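Local coordinates for protein dual specificity phosphatase 28 (Homo sapiens, PDB 5Y15) that belongs to the dual-specificity protein phosphatases and hydrolyses a synthetic aryl phosphate in vitro, yet has almost no detectable activity toward phosphotyrosine, at residues R128-R141 against A161-E175. The protein carries 2 engineered substitutions. Numbering follows the deposited sequence.
Sequences RSRSAAVCTAYLMR and AEPNPGFWSQLQKYE. With PO4 (phosphate ion), chain C.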
ATOM      1  N   ARG A 128      -8.626  10.239  14.468  1.00 30.43           N
ATOM      2  CA  ARG A 128      -9.992  10.120  14.951  1.00 35.67           C
ATOM      3  C   ARG A 128     -10.982   9.604  13.912  1.00 34.70           C
ATOM      4  O   ARG A 128     -11.865   8.821  14.273  1.00 34.93           O
ATOM      5  CB  ARG A 128     -10.447  11.486  15.481  1.00 41.28           C
ATOM      6  CG  ARG A 128     -11.934  11.722  15.533  1.00 43.44           C
ATOM      7  CD  ARG A 128     -12.216  13.127  16.067  1.00 52.79           C
ATOM      8  NE  ARG A 128     -12.307  14.150  15.030  1.00 56.55           N
ATOM      9  CZ  ARG A 128     -11.524  15.226  14.964  1.00 71.12           C
ATOM     10  NH1 ARG A 128     -10.592  15.426  15.892  1.00 64.67           N
ATOM     11  NH2 ARG A 128     -11.686  16.114  13.981  1.00 57.30           N
ATOM     12  N   SER A 129     -10.835   9.941  12.634  1.00 34.47           N
ATOM     13  CA  SER A 129     -11.819   9.554  11.630  1.00 31.19           C
ATOM     14  C   SER A 129     -11.243   8.610  10.575  1.00 37.45           C
ATOM     15  O   SER A 129     -11.547   7.414  10.561  1.00 37.74           O
ATOM     16  CB  SER A 129     -12.392  10.811  10.974  1.00 34.16           C
ATOM     17  OG  SER A 129     -13.476  10.504  10.121  1.00 40.31           O
ATOM     18  N   ARG A 130     -10.436   9.146   9.659  1.00 37.48           N
ATOM     19  CA  ARG A 130      -9.926   8.347   8.550  1.00 33.08           C
ATOM     20  C   ARG A 130      -9.186   7.101   9.028  1.00 29.61           C
ATOM     21  O   ARG A 130      -9.425   5.990   8.531  1.00 28.88           O
ATOM     22  CB  ARG A 130      -9.032   9.213   7.659  1.00 25.59           C
ATOM     23  CG  ARG A 130      -9.862  10.129   6.756  1.00 35.57           C
ATOM     24  CD  ARG A 130      -9.012  11.206   6.065  1.00 32.68           C
ATOM     25  NE  ARG A 130      -8.311  12.040   7.033  1.00 34.06           N
ATOM     26  CZ  ARG A 130      -7.578  13.108   6.728  1.00 41.80           C
ATOM     27  NH1 ARG A 130      -7.426  13.502   5.456  1.00 27.53           N
ATOM     28  NH2 ARG A 130      -6.988  13.777   7.705  1.00 31.13           N
ATOM     29  N   SER A 131      -8.230   7.280   9.945  1.00 25.17           N
ATOM     30  CA  SER A 131      -7.429   6.168  10.415  1.00 31.12           C
ATOM     31  C   SER A 131      -8.258   5.207  11.259  1.00 34.02           C
ATOM     32  O   SER A 131      -8.016   3.996  11.232  1.00 29.92           O
ATOM     33  CB  SER A 131      -6.243   6.698  11.202  1.00 30.78           C
ATOM     34  OG  SER A 131      -6.726   7.474  12.288  1.00 34.42           O
ATOM     35  N   ALA A 132      -9.266   5.718  11.966  1.00 29.63           N
ATOM     36  CA  ALA A 132     -10.117   4.840  12.751  1.00 37.38           C
ATOM     37  C   ALA A 132     -10.979   3.990  11.839  1.00 41.87           C
ATOM     38  O   ALA A 132     -11.214   2.805  12.122  1.00 35.91           O
ATOM     39  CB  ALA A 132     -10.990   5.655  13.706  1.00 25.91           C
ATOM     40  N   ALA A 133     -11.459   4.588  10.744  1.00 29.07           N
ATOM     41  CA  ALA A 133     -12.257   3.844   9.778  1.00 33.66           C
ATOM     42  C   ALA A 133     -11.434   2.742   9.130  1.00 26.18           C
ATOM     43  O   ALA A 133     -11.909   1.612   8.995  1.00 32.28           O
ATOM     44  CB  ALA A 133     -12.817   4.785   8.713  1.00 37.47           C
ATOM     45  N   VAL A 134     -10.191   3.044   8.738  1.00 31.45           N
ATOM     46  CA  VAL A 134      -9.361   2.010   8.107  1.00 26.42           C
ATOM     47  C   VAL A 134      -9.031   0.893   9.101  1.00 32.34           C
ATOM     48  O   VAL A 134      -9.058  -0.298   8.753  1.00 28.22           O
ATOM     49  CB  VAL A 134      -8.087   2.632   7.507  1.00 33.68           C
ATOM     50  CG1 VAL A 134      -7.128   1.540   7.064  1.00 24.13           C
ATOM     51  CG2 VAL A 134      -8.437   3.539   6.317  1.00 26.26           C
ATOM     52  N   CYS A 135      -8.706   1.249  10.351  1.00 33.54           N
ATOM     53  CA  CYS A 135      -8.460   0.205  11.356  1.00 38.15           C
ATOM     54  C   CYS A 135      -9.689  -0.681  11.540  1.00 32.54           C
ATOM     55  O   CYS A 135      -9.587  -1.917  11.604  1.00 32.13           O
ATOM     56  CB  CYS A 135      -8.058   0.839  12.689  1.00 24.21           C
ATOM     57  SG  CYS A 135      -6.355   1.372  12.679  1.00 31.95           S
ATOM     58  N   THR A 136     -10.866  -0.065  11.615  1.00 30.42           N
ATOM     59  CA  THR A 136     -12.089  -0.834  11.769  1.00 25.97           C
ATOM     60  C   THR A 136     -12.292  -1.799  10.605  1.00 40.22           C
ATOM     61  O   THR A 136     -12.544  -3.007  10.802  1.00 34.42           O
ATOM     62  CB  THR A 136     -13.257   0.136  11.870  1.00 26.65           C
ATOM     63  OG1 THR A 136     -13.005   1.030  12.952  1.00 34.25           O
ATOM     64  CG2 THR A 136     -14.554  -0.588  12.101  1.00 26.89           C
ATOM     65  N   ALA A 137     -12.187  -1.283   9.379  1.00 27.64           N
ATOM     66  CA  ALA A 137     -12.358  -2.133   8.206  1.00 31.45           C
ATOM     67  C   ALA A 137     -11.329  -3.261   8.186  1.00 29.16           C
ATOM     68  O   ALA A 137     -11.621  -4.381   7.736  1.00 28.23           O
ATOM     69  CB  ALA A 137     -12.297  -1.278   6.933  1.00 29.16           C
ATOM     70  N   TYR A 138     -10.108  -2.983   8.631  1.00 23.87           N
ATOM     71  CA  TYR A 138      -9.102  -4.032   8.639  1.00 29.66           C
ATOM     72  C   TYR A 138      -9.507  -5.145   9.597  1.00 36.03           C
ATOM     73  O   TYR A 138      -9.388  -6.336   9.272  1.00 29.94           O
ATOM     74  CB  TYR A 138      -7.721  -3.477   9.003  1.00 25.32           C
ATOM     75  CG  TYR A 138      -6.716  -4.590   9.206  1.00 28.54           C
ATOM     76  CD1 TYR A 138      -6.098  -5.199   8.122  1.00 26.82           C
ATOM     77  CD2 TYR A 138      -6.446  -5.088  10.477  1.00 35.26           C
ATOM     78  CE1 TYR A 138      -5.201  -6.235   8.298  1.00 30.70           C
ATOM     79  CE2 TYR A 138      -5.560  -6.151  10.662  1.00 33.64           C
ATOM     80  CZ  TYR A 138      -4.951  -6.719   9.573  1.00 30.37           C
ATOM     81  OH  TYR A 138      -4.069  -7.757   9.760  1.00 38.84           O
ATOM     82  N   LEU A 139      -9.996  -4.775  10.784  1.00 33.95           N
ATOM     83  CA  LEU A 139     -10.402  -5.796  11.738  1.00 36.03           C
ATOM     84  C   LEU A 139     -11.576  -6.612  11.214  1.00 42.72           C
ATOM     85  O   LEU A 139     -11.650  -7.825  11.446  1.00 32.66           O
ATOM     86  CB  LEU A 139     -10.739  -5.156  13.079  1.00 35.71           C
ATOM     87  CG  LEU A 139      -9.528  -4.505  13.742  1.00 25.45           C
ATOM     88  CD1 LEU A 139      -9.986  -3.818  15.010  1.00 25.75           C
ATOM     89  CD2 LEU A 139      -8.489  -5.581  14.057  1.00 31.93           C
ATOM     90  N   MET A 140     -12.494  -5.974  10.486  1.00 36.99           N
ATOM     91  CA  MET A 140     -13.613  -6.726   9.934  1.00 37.51           C
ATOM     92  C   MET A 140     -13.161  -7.681   8.839  1.00 39.40           C
ATOM     93  O   MET A 140     -13.630  -8.823   8.771  1.00 33.22           O
ATOM     94  CB  MET A 140     -14.653  -5.777   9.346  1.00 32.80           C
ATOM     95  CG  MET A 140     -15.681  -5.253  10.310  1.00 38.81           C
ATOM     96  SD  MET A 140     -16.755  -4.117   9.404  1.00 49.22           S
ATOM     97  CE  MET A 140     -15.714  -2.771   9.367  1.00 25.59           C
ATOM     98  N   ARG A 141     -12.281  -7.213   7.954  1.00 33.96           N
ATOM     99  CA  ARG A 141     -11.941  -7.938   6.734  1.00 31.23           C
ATOM    100  C   ARG A 141     -10.957  -9.081   6.984  1.00 45.64           C
ATOM    101  O   ARG A 141     -11.056 -10.130   6.335  1.00 41.18           O
ATOM    102  CB  ARG A 141     -11.397  -6.958   5.697  1.00 33.58           C
ATOM    103  CG  ARG A 141     -10.782  -7.582   4.461  1.00 41.87           C
ATOM    104  CD  ARG A 141     -11.808  -8.398   3.666  1.00 53.06           C
ATOM    105  NE  ARG A 141     -11.217  -8.944   2.446  1.00 53.28           N
ATOM    106  CZ  ARG A 141     -10.655 -10.151   2.368  1.00 43.91           C
ATOM    107  NH1 ARG A 141     -10.613 -10.940   3.435  1.00 45.07           N
ATOM    108  NH2 ARG A 141     -10.135 -10.568   1.221  1.00 54.97           N
ATOM    109  N   ALA A 161     -11.799   8.199  18.899  1.00 41.89           N
ATOM    110  CA  ALA A 161     -12.120   7.620  17.597  1.00 37.73           C
ATOM    111  C   ALA A 161     -13.561   7.883  17.209  1.00 39.24           C
ATOM    112  O   ALA A 161     -14.484   7.646  17.993  1.00 33.80           O
ATOM    113  CB  ALA A 161     -11.844   6.124  17.582  1.00 31.41           C
ATOM    114  N   GLU A 162     -13.741   8.371  15.981  1.00 35.34           N
ATOM    115  CA  GLU A 162     -15.032   8.718  15.414  1.00 38.05           C
ATOM    116  C   GLU A 162     -14.959   8.877  13.902  1.00 45.27           C
ATOM    117  O   GLU A 162     -14.700   9.980  13.417  1.00 35.95           O
ATOM    118  CB  GLU A 162     -15.576  10.019  16.001  1.00 45.61           C
ATOM    119  CG  GLU A 162     -17.037  10.176  15.681  1.00 42.24           C
ATOM    120  CD  GLU A 162     -17.701  11.269  16.457  1.00 59.68           C
ATOM    121  OE1 GLU A 162     -17.064  12.320  16.668  1.00 44.23           O
ATOM    122  OE2 GLU A 162     -18.881  11.073  16.828  1.00 68.04           O
ATOM    123  N   PRO A 163     -15.180   7.815  13.130  1.00 46.44           N
ATOM    124  CA  PRO A 163     -15.321   7.984  11.682  1.00 35.24           C
ATOM    125  C   PRO A 163     -16.469   8.932  11.424  1.00 40.05           C
ATOM    126  O   PRO A 163     -17.502   8.852  12.091  1.00 35.06           O
ATOM    127  CB  PRO A 163     -15.666   6.569  11.197  1.00 40.74           C
ATOM    128  CG  PRO A 163     -15.008   5.672  12.220  1.00 35.13           C
ATOM    129  CD  PRO A 163     -15.263   6.396  13.523  1.00 36.01           C
ATOM    130  N   ASN A 164     -16.290   9.830  10.446  1.00 39.79           N
ATOM    131  CA  ASN A 164     -17.348  10.784  10.136  1.00 36.10           C
ATOM    132  C   ASN A 164     -18.557  10.022   9.596  1.00 32.00           C
ATOM    133  O   ASN A 164     -18.441   8.849   9.228  1.00 41.17           O
ATOM    134  CB  ASN A 164     -16.844  11.887   9.184  1.00 42.73           C
ATOM    135  CG  ASN A 164     -16.679  11.443   7.729  1.00 35.34           C
ATOM    136  OD1 ASN A 164     -17.602  10.918   7.108  1.00 40.35           O
ATOM    137  ND2 ASN A 164     -15.510  11.722   7.169  1.00 29.68           N
ATOM    138  N   PRO A 165     -19.749  10.633   9.607  1.00 33.82           N
ATOM    139  CA  PRO A 165     -20.953   9.854   9.267  1.00 38.54           C
ATOM    140  C   PRO A 165     -20.898   9.204   7.906  1.00 38.58           C
ATOM    141  O   PRO A 165     -21.453   8.110   7.729  1.00 42.16           O
ATOM    142  CB  PRO A 165     -22.070  10.904   9.327  1.00 35.30           C
ATOM    143  CG  PRO A 165     -21.549  11.917  10.235  1.00 37.47           C
ATOM    144  CD  PRO A 165     -20.103  12.017   9.954  1.00 34.90           C
ATOM    145  N   GLY A 166     -20.228   9.831   6.939  1.00 40.50           N
ATOM    146  CA  GLY A 166     -20.110   9.206   5.636  1.00 39.17           C
ATOM    147  C   GLY A 166     -19.243   7.966   5.696  1.00 34.02           C
ATOM    148  O   GLY A 166     -19.587   6.927   5.126  1.00 31.41           O
ATOM    149  N   PHE A 167     -18.112   8.055   6.398  1.00 33.11           N
ATOM    150  CA  PHE A 167     -17.272   6.882   6.580  1.00 33.55           C
ATOM    151  C   PHE A 167     -18.013   5.787   7.340  1.00 36.03           C
ATOM    152  O   PHE A 167     -17.866   4.601   7.024  1.00 38.51           O
ATOM    153  CB  PHE A 167     -15.998   7.244   7.326  1.00 36.80           C
ATOM    154  CG  PHE A 167     -15.081   8.158   6.574  1.00 42.66           C
ATOM    155  CD1 PHE A 167     -15.233   8.363   5.217  1.00 42.00           C
ATOM    156  CD2 PHE A 167     -14.032   8.785   7.233  1.00 31.34           C
ATOM    157  CE1 PHE A 167     -14.367   9.190   4.539  1.00 32.73           C
ATOM    158  CE2 PHE A 167     -13.170   9.624   6.565  1.00 39.06           C
ATOM    159  CZ  PHE A 167     -13.331   9.826   5.218  1.00 41.18           C
ATOM    160  N   TRP A 168     -18.822   6.154   8.342  1.00 34.47           N
ATOM    161  CA  TRP A 168     -19.579   5.125   9.051  1.00 35.79           C
ATOM    162  C   TRP A 168     -20.556   4.433   8.124  1.00 41.36           C
ATOM    163  O   TRP A 168     -20.733   3.206   8.192  1.00 37.12           O
ATOM    164  CB  TRP A 168     -20.356   5.706  10.236  1.00 30.49           C
ATOM    165  CG  TRP A 168     -20.912   4.602  11.084  1.00 41.50           C
ATOM    166  CD1 TRP A 168     -22.207   4.171  11.130  1.00 41.84           C
ATOM    167  CD2 TRP A 168     -20.178   3.758  11.973  1.00 34.83           C
ATOM    168  NE1 TRP A 168     -22.324   3.128  12.004  1.00 35.98           N
ATOM    169  CE2 TRP A 168     -21.091   2.860  12.542  1.00 36.42           C
ATOM    170  CE3 TRP A 168     -18.835   3.694  12.359  1.00 31.18           C
ATOM    171  CZ2 TRP A 168     -20.706   1.896  13.473  1.00 30.30           C
ATOM    172  CZ3 TRP A 168     -18.454   2.731  13.271  1.00 34.08           C
ATOM    173  CH2 TRP A 168     -19.382   1.853  13.821  1.00 25.52           C
ATOM    174  N   SER A 169     -21.188   5.206   7.238  1.00 41.07           N
ATOM    175  CA  SER A 169     -22.118   4.613   6.285  1.00 42.95           C
ATOM    176  C   SER A 169     -21.391   3.622   5.397  1.00 36.31           C
ATOM    177  O   SER A 169     -21.853   2.487   5.179  1.00 38.98           O
ATOM    178  CB  SER A 169     -22.755   5.721   5.444  1.00 39.05           C
ATOM    179  OG  SER A 169     -23.657   5.180   4.499  1.00 47.03           O
ATOM    180  N   GLN A 170     -20.212   4.017   4.936  1.00 33.08           N
ATOM    181  CA  GLN A 170     -19.433   3.124   4.092  1.00 33.68           C
ATOM    182  C   GLN A 170     -18.980   1.878   4.852  1.00 42.23           C
ATOM    183  O   GLN A 170     -18.906   0.797   4.258  1.00 38.25           O
ATOM    184  CB  GLN A 170     -18.270   3.908   3.516  1.00 37.67           C
ATOM    185  CG  GLN A 170     -18.730   4.969   2.494  1.00 29.02           C
ATOM    186  CD  GLN A 170     -17.700   6.040   2.330  1.00 35.74           C
ATOM    187  OE1 GLN A 170     -16.525   5.749   2.089  1.00 38.91           O
ATOM    188  NE2 GLN A 170     -18.125   7.301   2.464  1.00 36.87           N
ATOM    189  N   LEU A 171     -18.721   1.990   6.164  1.00 35.88           N
ATOM    190  CA  LEU A 171     -18.383   0.810   6.967  1.00 33.00           C
ATOM    191  C   LEU A 171     -19.571  -0.138   7.088  1.00 33.19           C
ATOM    192  O   LEU A 171     -19.407  -1.362   7.048  1.00 33.61           O
ATOM    193  CB  LEU A 171     -17.911   1.249   8.351  1.00 28.64           C
ATOM    194  CG  LEU A 171     -16.499   1.831   8.335  1.00 28.33           C
ATOM    195  CD1 LEU A 171     -16.196   2.563   9.632  1.00 32.51           C
ATOM    196  CD2 LEU A 171     -15.457   0.770   8.071  1.00 26.44           C
ATOM    197  N   GLN A 172     -20.778   0.410   7.239  1.00 32.04           N
ATOM    198  CA  GLN A 172     -21.962  -0.435   7.307  1.00 34.82           C
ATOM    199  C   GLN A 172     -22.151  -1.197   6.003  1.00 42.21           C
ATOM    200  O   GLN A 172     -22.421  -2.409   6.008  1.00 47.92           O
ATOM    201  CB  GLN A 172     -23.183   0.443   7.583  1.00 37.34           C
ATOM    202  CG  GLN A 172     -23.329   0.898   9.032  1.00 45.24           C
ATOM    203  CD  GLN A 172     -24.564   1.756   9.250  1.00 56.97           C
ATOM    204  OE1 GLN A 172     -25.072   2.381   8.315  1.00 49.87           O
ATOM    205  NE2 GLN A 172     -25.025   1.832  10.495  1.00 51.01           N
ATOM    206  N   LYS A 173     -21.948  -0.514   4.872  1.00 47.23           N
ATOM    207  CA  LYS A 173     -22.065  -1.178   3.579  1.00 47.64           C
ATOM    208  C   LYS A 173     -20.957  -2.206   3.388  1.00 43.41           C
ATOM    209  O   LYS A 173     -21.186  -3.275   2.815  1.00 36.90           O
ATOM    210  CB  LYS A 173     -22.028  -0.130   2.463  1.00 44.89           C
ATOM    211  CG  LYS A 173     -22.169  -0.685   1.045  1.00 60.71           C
ATOM    212  CD  LYS A 173     -23.451  -1.533   0.902  1.00 69.34           C
ATOM    213  CE  LYS A 173     -24.335  -1.075  -0.261  1.00 60.22           C
ATOM    214  NZ  LYS A 173     -23.534  -0.699  -1.469  1.00 67.69           N
ATOM    215  N   TYR A 174     -19.749  -1.900   3.863  1.00 37.40           N
ATOM    216  CA  TYR A 174     -18.644  -2.845   3.770  1.00 31.55           C
ATOM    217  C   TYR A 174     -18.945  -4.103   4.568  1.00 45.71           C
ATOM    218  O   TYR A 174     -18.627  -5.217   4.133  1.00 38.28           O
ATOM    219  CB  TYR A 174     -17.373  -2.190   4.286  1.00 28.86           C
ATOM    220  CG  TYR A 174     -16.076  -2.911   4.002  1.00 26.70           C
ATOM    221  CD1 TYR A 174     -15.679  -3.191   2.701  1.00 33.57           C
ATOM    222  CD2 TYR A 174     -15.214  -3.249   5.031  1.00 31.68           C
ATOM    223  CE1 TYR A 174     -14.461  -3.804   2.434  1.00 41.15           C
ATOM    224  CE2 TYR A 174     -13.997  -3.854   4.775  1.00 37.79           C
ATOM    225  CZ  TYR A 174     -13.632  -4.145   3.479  1.00 39.77           C
ATOM    226  OH  TYR A 174     -12.420  -4.743   3.229  1.00 35.93           O
ATOM    227  N   GLU A 175     -19.576  -3.946   5.735  1.00 38.61           N
ATOM    228  CA  GLU A 175     -19.944  -5.115   6.516  1.00 41.29           C
ATOM    229  C   GLU A 175     -20.949  -5.966   5.762  1.00 44.48           C
ATOM    230  O   GLU A 175     -20.749  -7.175   5.593  1.00 46.76           O
ATOM    231  CB  GLU A 175     -20.503  -4.694   7.869  1.00 35.58           C
ATOM    232  CG  GLU A 175     -20.606  -5.864   8.866  1.00 34.67           C
ATOM    233  CD  GLU A 175     -21.444  -5.516  10.067  1.00 35.64           C
ATOM    234  OE1 GLU A 175     -22.361  -4.676   9.939  1.00 41.23           O
ATOM    235  OE2 GLU A 175     -21.155  -6.045  11.157  1.00 39.80           O
TER
HETATM  236  P   PO4 C 201      -8.873  12.520  10.965  1.00 39.09           P
HETATM  237  O1  PO4 C 201      -8.447  11.425  11.934  1.00 34.27           O
HETATM  238  O2  PO4 C 201      -9.976  13.369  11.565  1.00 31.60           O
HETATM  239  O3  PO4 C 201      -9.455  11.862   9.750  1.00 34.24           O
HETATM  240  O4  PO4 C 201      -7.604  13.320  10.711  1.00 34.49           O
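Arg128 and Ser129 are tied to Glu162 and Asn164 by two hydrogen bonds, a worked example of how a phosphatase loop is joined to the turn that leads into a helix. Glu162 N gives Arg128 O a nearly straight hydrogen bond of 2.6 Å, and Asn164 N donates to Ser129 OG at 2.9 Å. Ser129 OG, placed anti to its own backbone nitrogen (chi1 -172°), is turned to the incoming chain and also bonds Asp93, which holds Asn164 ND2 as well. Asn164 in turn is the N-cap of helix 165-179, its OD1 accepting from Phe167 N at 3.0 Å.

The P-loop of the family, beside Ser124, the engineered replacement at the inferred nucleophile position, cradles a phosphate, probably from the crystallisation liquor: the backbone N-H groups of Arg128 and Ser129 bond PO4 O1 and that of Arg130 bonds O3. Arg130 NE reaches PO4 O3 at 3.0 Å while NH2 bonds O4 at the guanidinium edge, a two-pronged grip; NH1 goes to Val91 O. Phe167 lies against the aliphatic part of this arginine, its CE2 3.4 Å from Arg130 CG.

Apolar packing takes over along the nearly parallel helices (9°, axes 10.3 Å apart). Leu171 is a knob among Ala133, Thr136, Ala137 and Met140; its CD2 lies 3.8 Å from Met140 CE. Tyr174 brings CE2 to 3.8 Å from Ala137 CB, and its hydroxyl, bonded to Glu104, lies beside the Arg141 methylenes.

Helix 147-157 packs on Thr136 and Pro163, helix 100-115 touches Ala137 and Tyr174, and strand 47-50 of the central sheet meets Ala132.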